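Local atomic coordinates of uncharacterized protein (Pseudomonas syringae pv. tomato, PDB entry 3K4I), a protein that is of unknown function but belongs to the RraA-like family, whose members share an alpha/beta fold built round a mixed beta-sheet. Residues C[109-123]-C[131-144]. Sequence-based numbering, arbitrary orientation.
Sequences LANGIKGTVIDGVAR and CNYPLFSRGRFMQS
With CG of Tyr-133 anti to its own backbone N (chi1 -180°) and OG1 of Thr-116 beside its N (chi1 -64°), the two hydroxyls meet at the edge of the tyrosine ring, 2.9 Å from OG1 to OH. CD2 of Leu-109 lies 3.7 Å from CD1 of the same ring. Strands 115-119 and 135-137 then run parallel: N of Thr-116 bonds to O of Pro-134 and its O accepts N of Phe-136, both nearly straight, while N of Ile-118 reaches O of Phe-136 through a more bent bond. Leu-135, packed on helix 125-130, sets CD1 against CD1 of Ile-118 and CD2 3.6 Å from CB of Ala-122. Further along, Arg-138 grips Asp-119 side-on: NE (2.9 Å) takes the anti lone pair of OD1 and NH2 (3.0 Å) comes from above the carboxylate plane, the carboxylate and guanidinium planes 87° apart. Ser-90 holds OD2, and Asp-161 is a second partner of NH2. O of Gly-139 receives N of Ala-122 and OG of Ser-137 from opposite faces of its carbonyl plane. Arg-123 puts NH1 2.9 Å from O of Met-142; NH1 also salt-bridges Asp-30 of the second subunit, and the Arg-123 side chain lies about 6 Å from a magnesium ion. The whole is a parallel beta-alpha-beta unit with helix 125-130 as its crossover.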
ATOM      1  N   LEU C 109      -5.884  11.790  19.710  1.00  7.48           N
ATOM      2  CA  LEU C 109      -5.212  11.048  20.789  1.00  9.49           C
ATOM      3  C   LEU C 109      -5.421  11.661  22.160  1.00 10.03           C
ATOM      4  O   LEU C 109      -5.302  10.972  23.188  1.00 10.59           O
ATOM      5  CB  LEU C 109      -3.718  10.917  20.510  1.00 12.13           C
ATOM      6  CG  LEU C 109      -3.256   9.777  19.592  1.00 16.23           C
ATOM      7  CD1 LEU C 109      -1.900   9.299  20.126  1.00 14.34           C
ATOM      8  CD2 LEU C 109      -4.274   8.613  19.496  1.00 14.99           C
ATOM      9  N   ALA C 110      -5.687  12.958  22.196  1.00  8.59           N
ATOM     10  CA  ALA C 110      -5.889  13.647  23.480  1.00  6.92           C
ATOM     11  C   ALA C 110      -7.374  13.700  23.892  1.00  7.58           C
ATOM     12  O   ALA C 110      -7.699  14.073  25.024  1.00  8.02           O
ATOM     13  CB  ALA C 110      -5.301  15.071  23.389  1.00  5.78           C
ATOM     14  N   ASN C 111      -8.265  13.340  22.965  1.00  7.55           N
ATOM     15  CA  ASN C 111      -9.711  13.527  23.167  1.00  7.06           C
ATOM     16  C   ASN C 111     -10.601  12.298  22.951  1.00  6.72           C
ATOM     17  O   ASN C 111     -11.807  12.418  22.705  1.00  6.57           O
ATOM     18  CB  ASN C 111     -10.198  14.741  22.361  1.00  7.33           C
ATOM     19  CG  ASN C 111      -9.590  16.038  22.878  1.00 11.40           C
ATOM     20  OD1 ASN C 111     -10.138  16.672  23.778  1.00  7.32           O
ATOM     21  ND2 ASN C 111      -8.405  16.387  22.374  1.00  7.56           N
ATOM     22  N   GLY C 112      -9.991  11.118  23.048  1.00  6.12           N
ATOM     23  CA  GLY C 112     -10.725   9.866  23.092  1.00  7.26           C
ATOM     24  C   GLY C 112     -11.322   9.466  21.757  1.00  6.27           C
ATOM     25  O   GLY C 112     -12.203   8.620  21.698  1.00  7.58           O
ATOM     26  N   ILE C 113     -10.826  10.059  20.670  1.00  5.66           N
ATOM     27  CA  ILE C 113     -11.266   9.692  19.327  1.00  6.35           C
ATOM     28  C   ILE C 113     -10.501   8.465  18.796  1.00  6.12           C
ATOM     29  O   ILE C 113      -9.262   8.429  18.868  1.00  6.60           O
ATOM     30  CB  ILE C 113     -11.116  10.874  18.370  1.00  5.66           C
ATOM     31  CG1 ILE C 113     -11.951  12.055  18.901  1.00  6.09           C
ATOM     32  CG2 ILE C 113     -11.560  10.468  16.904  1.00  5.18           C
ATOM     33  CD1 ILE C 113     -11.728  13.418  18.184  1.00  6.20           C
ATOM     34  N   LYS C 114     -11.234   7.447  18.338  1.00  5.85           N
ATOM     35  CA  LYS C 114     -10.674   6.082  18.183  1.00  7.73           C
ATOM     36  C   LYS C 114      -9.980   5.813  16.860  1.00  7.17           C
ATOM     37  O   LYS C 114      -9.134   4.918  16.768  1.00  6.54           O
ATOM     38  CB  LYS C 114     -11.753   4.990  18.369  1.00 10.16           C
ATOM     39  CG  LYS C 114     -12.653   5.115  19.594  1.00 13.26           C
ATOM     40  CD  LYS C 114     -11.930   4.758  20.866  1.00 13.61           C
ATOM     41  CE  LYS C 114     -11.429   3.322  20.893  1.00 13.92           C
ATOM     42  NZ  LYS C 114     -12.540   2.350  20.861  1.00 15.59           N
ATOM     43  N   GLY C 115     -10.383   6.550  15.825  1.00  6.62           N
ATOM     44  CA  GLY C 115      -9.814   6.353  14.504  1.00  6.10           C
ATOM     45  C   GLY C 115     -10.489   7.267  13.489  1.00  5.14           C
ATOM     46  O   GLY C 115     -11.502   7.935  13.782  1.00  4.11           O
ATOM     47  N   THR C 116      -9.936   7.281  12.296  1.00  5.73           N
ATOM     48  CA  THR C 116     -10.452   8.120  11.223  1.00  6.17           C
ATOM     49  C   THR C 116     -10.490   7.307   9.954  1.00  5.58           C
ATOM     50  O   THR C 116      -9.492   6.672   9.588  1.00  6.62           O
ATOM     51  CB  THR C 116      -9.591   9.386  11.024  1.00  7.38           C
ATOM     52  OG1 THR C 116      -9.678  10.164  12.215  1.00  5.01           O
ATOM     53  CG2 THR C 116     -10.157  10.236   9.913  1.00  4.88           C
ATOM     54  N   VAL C 117     -11.645   7.348   9.298  1.00  4.42           N
ATOM     55  CA  VAL C 117     -11.894   6.633   8.043  1.00  4.75           C
ATOM     56  C   VAL C 117     -12.111   7.725   7.001  1.00  4.61           C
ATOM     57  O   VAL C 117     -12.974   8.580   7.218  1.00  6.17           O
ATOM     58  CB  VAL C 117     -13.170   5.792   8.179  1.00  5.99           C
ATOM     59  CG1 VAL C 117     -13.537   5.162   6.864  1.00  5.50           C
ATOM     60  CG2 VAL C 117     -12.979   4.733   9.237  1.00  5.85           C
ATOM     61  N   ILE C 118     -11.397   7.674   5.868  1.00  5.15           N
ATOM     62  CA  ILE C 118     -11.457   8.751   4.868  1.00  5.52           C
ATOM     63  C   ILE C 118     -11.736   8.277   3.454  1.00  4.44           C
ATOM     64  O   ILE C 118     -10.974   7.484   2.889  1.00  3.84           O
ATOM     65  CB  ILE C 118     -10.163   9.609   4.845  1.00  6.51           C
ATOM     66  CG1 ILE C 118      -9.789  10.057   6.256  1.00  5.99           C
ATOM     67  CG2 ILE C 118     -10.356  10.834   3.974  1.00  6.51           C
ATOM     68  CD1 ILE C 118      -8.448  10.758   6.336  1.00  8.53           C
ATOM     69  N   ASP C 119     -12.832   8.800   2.904  1.00  5.26           N
ATOM     70  CA  ASP C 119     -13.151   8.653   1.482  1.00  6.02           C
ATOM     71  C   ASP C 119     -12.398   9.810   0.819  1.00  5.66           C
ATOM     72  O   ASP C 119     -12.968  10.844   0.500  1.00  6.03           O
ATOM     73  CB  ASP C 119     -14.675   8.722   1.292  1.00  7.57           C
ATOM     74  CG  ASP C 119     -15.101   8.884  -0.170  1.00 10.91           C
ATOM     75  OD1 ASP C 119     -14.444   8.317  -1.036  1.00  7.05           O
ATOM     76  OD2 ASP C 119     -16.105   9.593  -0.407  1.00  9.66           O
ATOM     77  N   GLY C 120     -11.099   9.601   0.620  1.00  5.72           N
ATOM     78  CA  GLY C 120     -10.171  10.667   0.346  1.00  5.67           C
ATOM     79  C   GLY C 120      -8.814  10.277   0.893  1.00  5.50           C
ATOM     80  O   GLY C 120      -8.558   9.102   1.161  1.00  6.00           O
ATOM     81  N   VAL C 121      -7.937  11.256   1.046  1.00  4.53           N
ATOM     82  CA  VAL C 121      -6.557  10.983   1.478  1.00  4.99           C
ATOM     83  C   VAL C 121      -6.138  11.814   2.692  1.00  5.52           C
ATOM     84  O   VAL C 121      -6.832  12.784   3.065  1.00  4.74           O
ATOM     85  CB  VAL C 121      -5.559  11.157   0.303  1.00  5.08           C
ATOM     86  CG1 VAL C 121      -5.871  10.136  -0.793  1.00  6.56           C
ATOM     87  CG2 VAL C 121      -5.551  12.596  -0.247  1.00  6.90           C
ATOM     88  N   ALA C 122      -5.038  11.403   3.325  1.00  5.07           N
ATOM     89  CA  ALA C 122      -4.523  12.069   4.531  1.00  6.29           C
ATOM     90  C   ALA C 122      -3.065  12.470   4.372  1.00  5.64           C
ATOM     91  O   ALA C 122      -2.354  11.887   3.551  1.00  4.95           O
ATOM     92  CB  ALA C 122      -4.673  11.140   5.753  1.00  6.28           C
ATOM     93  N   ARG C 123      -2.620  13.431   5.178  1.00  6.41           N
ATOM     94  CA  ARG C 123      -1.202  13.825   5.213  1.00  7.18           C
ATOM     95  C   ARG C 123      -0.593  13.530   6.571  1.00  7.61           C
ATOM     96  O   ARG C 123      -1.285  13.028   7.456  1.00  7.22           O
ATOM     97  CB  ARG C 123      -1.024  15.299   4.834  1.00  7.36           C
ATOM     98  CG  ARG C 123      -1.460  16.354   5.844  1.00  6.53           C
ATOM     99  CD  ARG C 123      -1.239  17.691   5.175  1.00  7.69           C
ATOM    100  NE  ARG C 123      -1.490  18.817   6.066  1.00  7.47           N
ATOM    101  CZ  ARG C 123      -1.168  20.065   5.755  1.00  7.10           C
ATOM    102  NH1 ARG C 123      -0.599  20.322   4.573  1.00  7.77           N
ATOM    103  NH2 ARG C 123      -1.430  21.044   6.605  1.00  8.07           N
ATOM    104  N   CYS C 131       2.373   7.884  16.131  1.00 10.20           N
ATOM    105  CA  CYS C 131       1.321   7.931  17.152  1.00  9.57           C
ATOM    106  C   CYS C 131       0.512   6.643  17.235  1.00  8.51           C
ATOM    107  O   CYS C 131      -0.347   6.514  18.113  1.00  8.92           O
ATOM    108  CB  CYS C 131       0.357   9.083  16.878  1.00  9.41           C
ATOM    109  SG  CYS C 131       1.086  10.691  17.239  1.00 17.61           S
ATOM    110  N   ASN C 132       0.746   5.738  16.291  1.00  8.00           N
ATOM    111  CA  ASN C 132      -0.010   4.471  16.178  1.00  8.88           C
ATOM    112  C   ASN C 132      -1.525   4.712  16.126  1.00  7.52           C
ATOM    113  O   ASN C 132      -2.304   3.996  16.768  1.00  7.94           O
ATOM    114  CB  ASN C 132       0.326   3.516  17.339  1.00 10.56           C
ATOM    115  CG  ASN C 132      -0.024   2.041  17.020  1.00 10.00           C
ATOM    116  OD1 ASN C 132      -0.619   1.329  17.848  1.00 13.45           O
ATOM    117  ND2 ASN C 132       0.336   1.595  15.836  1.00 10.93           N
ATOM    118  N   TYR C 133      -1.925   5.725  15.368  1.00  7.23           N
ATOM    119  CA  TYR C 133      -3.325   6.139  15.291  1.00  6.60           C
ATOM    120  C   TYR C 133      -4.029   5.374  14.159  1.00  5.96           C
ATOM    121  O   TYR C 133      -3.509   5.296  13.046  1.00  5.49           O
ATOM    122  CB  TYR C 133      -3.432   7.637  15.024  1.00  6.46           C
ATOM    123  CG  TYR C 133      -4.872   8.102  14.939  1.00  6.10           C
ATOM    124  CD1 TYR C 133      -5.666   8.137  16.095  1.00  6.30           C
ATOM    125  CD2 TYR C 133      -5.438   8.532  13.729  1.00  7.15           C
ATOM    126  CE1 TYR C 133      -6.972   8.544  16.064  1.00  6.24           C
ATOM    127  CE2 TYR C 133      -6.778   8.962  13.686  1.00  5.85           C
ATOM    128  CZ  TYR C 133      -7.534   8.968  14.874  1.00  6.58           C
ATOM    129  OH  TYR C 133      -8.850   9.386  14.864  1.00  6.16           O
ATOM    130  N   PRO C 134      -5.215   4.805  14.434  1.00  5.03           N
ATOM    131  CA  PRO C 134      -5.878   4.015  13.417  1.00  4.61           C
ATOM    132  C   PRO C 134      -6.495   4.860  12.284  1.00  5.41           C
ATOM    133  O   PRO C 134      -7.603   5.380  12.408  1.00  6.05           O
ATOM    134  CB  PRO C 134      -6.935   3.235  14.213  1.00  4.77           C
ATOM    135  CG  PRO C 134      -6.390   3.246  15.669  1.00  6.39           C
ATOM    136  CD  PRO C 134      -5.878   4.652  15.751  1.00  4.79           C
ATOM    137  N   LEU C 135      -5.720   5.003  11.217  1.00  4.81           N
ATOM    138  CA  LEU C 135      -6.123   5.790  10.040  1.00  6.09           C
ATOM    139  C   LEU C 135      -6.371   4.903   8.857  1.00  6.04           C
ATOM    140  O   LEU C 135      -5.516   4.077   8.489  1.00  7.44           O
ATOM    141  CB  LEU C 135      -4.994   6.771   9.660  1.00  8.02           C
ATOM    142  CG  LEU C 135      -5.199   7.567   8.354  1.00  7.87           C
ATOM    143  CD1 LEU C 135      -6.339   8.485   8.633  1.00 10.13           C
ATOM    144  CD2 LEU C 135      -3.966   8.376   8.014  1.00  9.96           C
ATOM    145  N   PHE C 136      -7.517   5.121   8.219  1.00  6.00           N
ATOM    146  CA  PHE C 136      -7.891   4.379   7.038  1.00  5.96           C
ATOM    147  C   PHE C 136      -8.250   5.374   5.961  1.00  5.07           C
ATOM    148  O   PHE C 136      -9.012   6.313   6.220  1.00  5.82           O
ATOM    149  CB  PHE C 136      -9.065   3.490   7.421  1.00  6.46           C
ATOM    150  CG  PHE C 136      -8.747   2.587   8.556  1.00  4.75           C
ATOM    151  CD1 PHE C 136      -8.302   1.284   8.323  1.00  5.89           C
ATOM    152  CD2 PHE C 136      -8.824   3.048   9.867  1.00  6.33           C
ATOM    153  CE1 PHE C 136      -7.978   0.443   9.385  1.00  7.09           C
ATOM    154  CE2 PHE C 136      -8.457   2.210  10.951  1.00  7.00           C
ATOM    155  CZ  PHE C 136      -8.034   0.909  10.697  1.00  5.72           C
ATOM    156  N   SER C 137      -7.702   5.206   4.760  1.00  5.91           N
ATOM    157  CA  SER C 137      -7.940   6.176   3.708  1.00  5.24           C
ATOM    158  C   SER C 137      -7.636   5.574   2.355  1.00  5.69           C
ATOM    159  O   SER C 137      -7.097   4.479   2.267  1.00  6.85           O
ATOM    160  CB  SER C 137      -7.015   7.391   3.902  1.00  5.67           C
ATOM    161  OG  SER C 137      -5.664   7.022   3.671  1.00  5.35           O
ATOM    162  N   ARG C 138      -7.950   6.323   1.305  1.00  5.70           N
ATOM    163  CA  ARG C 138      -7.618   5.905  -0.054  1.00  6.71           C
ATOM    164  C   ARG C 138      -6.164   6.174  -0.418  1.00  7.42           C
ATOM    165  O   ARG C 138      -5.737   5.966  -1.567  1.00  9.66           O
ATOM    166  CB  ARG C 138      -8.522   6.606  -1.056  1.00  6.17           C
ATOM    167  CG  ARG C 138      -9.994   6.232  -0.879  1.00  6.69           C
ATOM    168  CD  ARG C 138     -10.860   6.684  -2.062  1.00  5.99           C
ATOM    169  NE  ARG C 138     -12.268   6.511  -1.681  1.00  7.61           N
ATOM    170  CZ  ARG C 138     -12.896   5.339  -1.559  1.00  5.77           C
ATOM    171  NH1 ARG C 138     -12.275   4.209  -1.827  1.00  8.22           N
ATOM    172  NH2 ARG C 138     -14.181   5.310  -1.161  1.00  9.06           N
ATOM    173  N   GLY C 139      -5.397   6.682   0.527  1.00  6.53           N
ATOM    174  CA  GLY C 139      -3.996   6.973   0.214  1.00  6.16           C
ATOM    175  C   GLY C 139      -3.411   8.109   1.002  1.00  5.50           C
ATOM    176  O   GLY C 139      -4.025   8.601   1.975  1.00  5.18           O
ATOM    177  N   ARG C 140      -2.237   8.518   0.553  1.00  5.26           N
ATOM    178  CA  ARG C 140      -1.373   9.460   1.251  1.00  5.85           C
ATOM    179  C   ARG C 140      -0.974  10.584   0.321  1.00  6.47           C
ATOM    180  O   ARG C 140      -0.583  10.327  -0.825  1.00  7.78           O
ATOM    181  CB  ARG C 140      -0.117   8.750   1.741  1.00  6.38           C
ATOM    182  CG  ARG C 140      -0.383   7.511   2.627  1.00  5.29           C
ATOM    183  CD  ARG C 140       0.821   6.607   2.700  1.00  5.50           C
ATOM    184  NE  ARG C 140       0.672   5.590   3.762  1.00  7.06           N
ATOM    185  CZ  ARG C 140       1.697   4.924   4.292  1.00  5.01           C
ATOM    186  NH1 ARG C 140       2.941   5.123   3.844  1.00  6.55           N
ATOM    187  NH2 ARG C 140       1.490   4.045   5.257  1.00  6.83           N
ATOM    188  N   PHE C 141      -1.089  11.816   0.822  1.00  6.75           N
ATOM    189  CA  PHE C 141      -0.643  13.013   0.086  1.00  6.21           C
ATOM    190  C   PHE C 141      -0.252  14.097   1.091  1.00  6.10           C
ATOM    191  O   PHE C 141      -0.292  13.853   2.280  1.00  5.31           O
ATOM    192  CB  PHE C 141      -1.735  13.478  -0.884  1.00  7.15           C
ATOM    193  CG  PHE C 141      -1.225  14.319  -2.031  1.00  5.98           C
ATOM    194  CD1 PHE C 141      -1.951  15.424  -2.470  1.00  8.06           C
ATOM    195  CD2 PHE C 141      -0.021  14.007  -2.674  1.00  8.74           C
ATOM    196  CE1 PHE C 141      -1.503  16.210  -3.544  1.00  6.94           C
ATOM    197  CE2 PHE C 141       0.442  14.796  -3.763  1.00  6.42           C
ATOM    198  CZ  PHE C 141      -0.302  15.896  -4.187  1.00  9.35           C
HETATM  199  N   MSE C 142       0.125  15.287   0.637  1.00  5.85           N
HETATM  200  CA  MSE C 142       0.570  16.334   1.569  1.00  7.94           C
HETATM  201  C   MSE C 142      -0.138  17.678   1.419  1.00  8.09           C
HETATM  202  O   MSE C 142      -0.050  18.540   2.306  1.00  7.38           O
HETATM  203  CB  MSE C 142       2.097  16.517   1.486  1.00 10.58           C
HETATM  204  CG  MSE C 142       2.580  17.426   0.387  1.00 11.29           C
HETATM  205 SE   MSE C 142       2.267  16.789  -1.439  1.00 13.52          SE
HETATM  206  CE  MSE C 142       3.327  15.124  -1.327  1.00 10.65           C
ATOM    207  N   GLN C 143      -0.834  17.871   0.300  1.00  7.87           N
ATOM    208  CA  GLN C 143      -1.449  19.171   0.011  1.00  7.93           C
ATOM    209  C   GLN C 143      -2.685  19.372   0.885  1.00  6.93           C
ATOM    210  O   GLN C 143      -3.515  18.469   1.039  1.00  7.95           O
ATOM    211  CB  GLN C 143      -1.778  19.330  -1.483  1.00  9.12           C
ATOM    212  CG  GLN C 143      -0.536  19.400  -2.371  1.00  7.80           C
ATOM    213  CD  GLN C 143      -0.849  19.626  -3.851  1.00 11.12           C
ATOM    214  OE1 GLN C 143       0.058  19.835  -4.642  1.00  9.04           O
ATOM    215  NE2 GLN C 143      -2.124  19.580  -4.219  1.00  7.67           N
ATOM    216  N   SER C 144      -2.752  20.557   1.470  1.00  6.90           N
ATOM    217  CA  SER C 144      -3.762  20.965   2.440  1.00  7.69           C
ATOM    218  C   SER C 144      -5.138  21.058   1.803  1.00  7.48           C
ATOM    219  O   SER C 144      -5.242  21.321   0.605  1.00  5.93           O
ATOM    220  CB  SER C 144      -3.368  22.336   2.982  1.00  7.28           C
ATOM    221  OG  SER C 144      -4.385  22.916   3.772  1.00 15.80           O
TER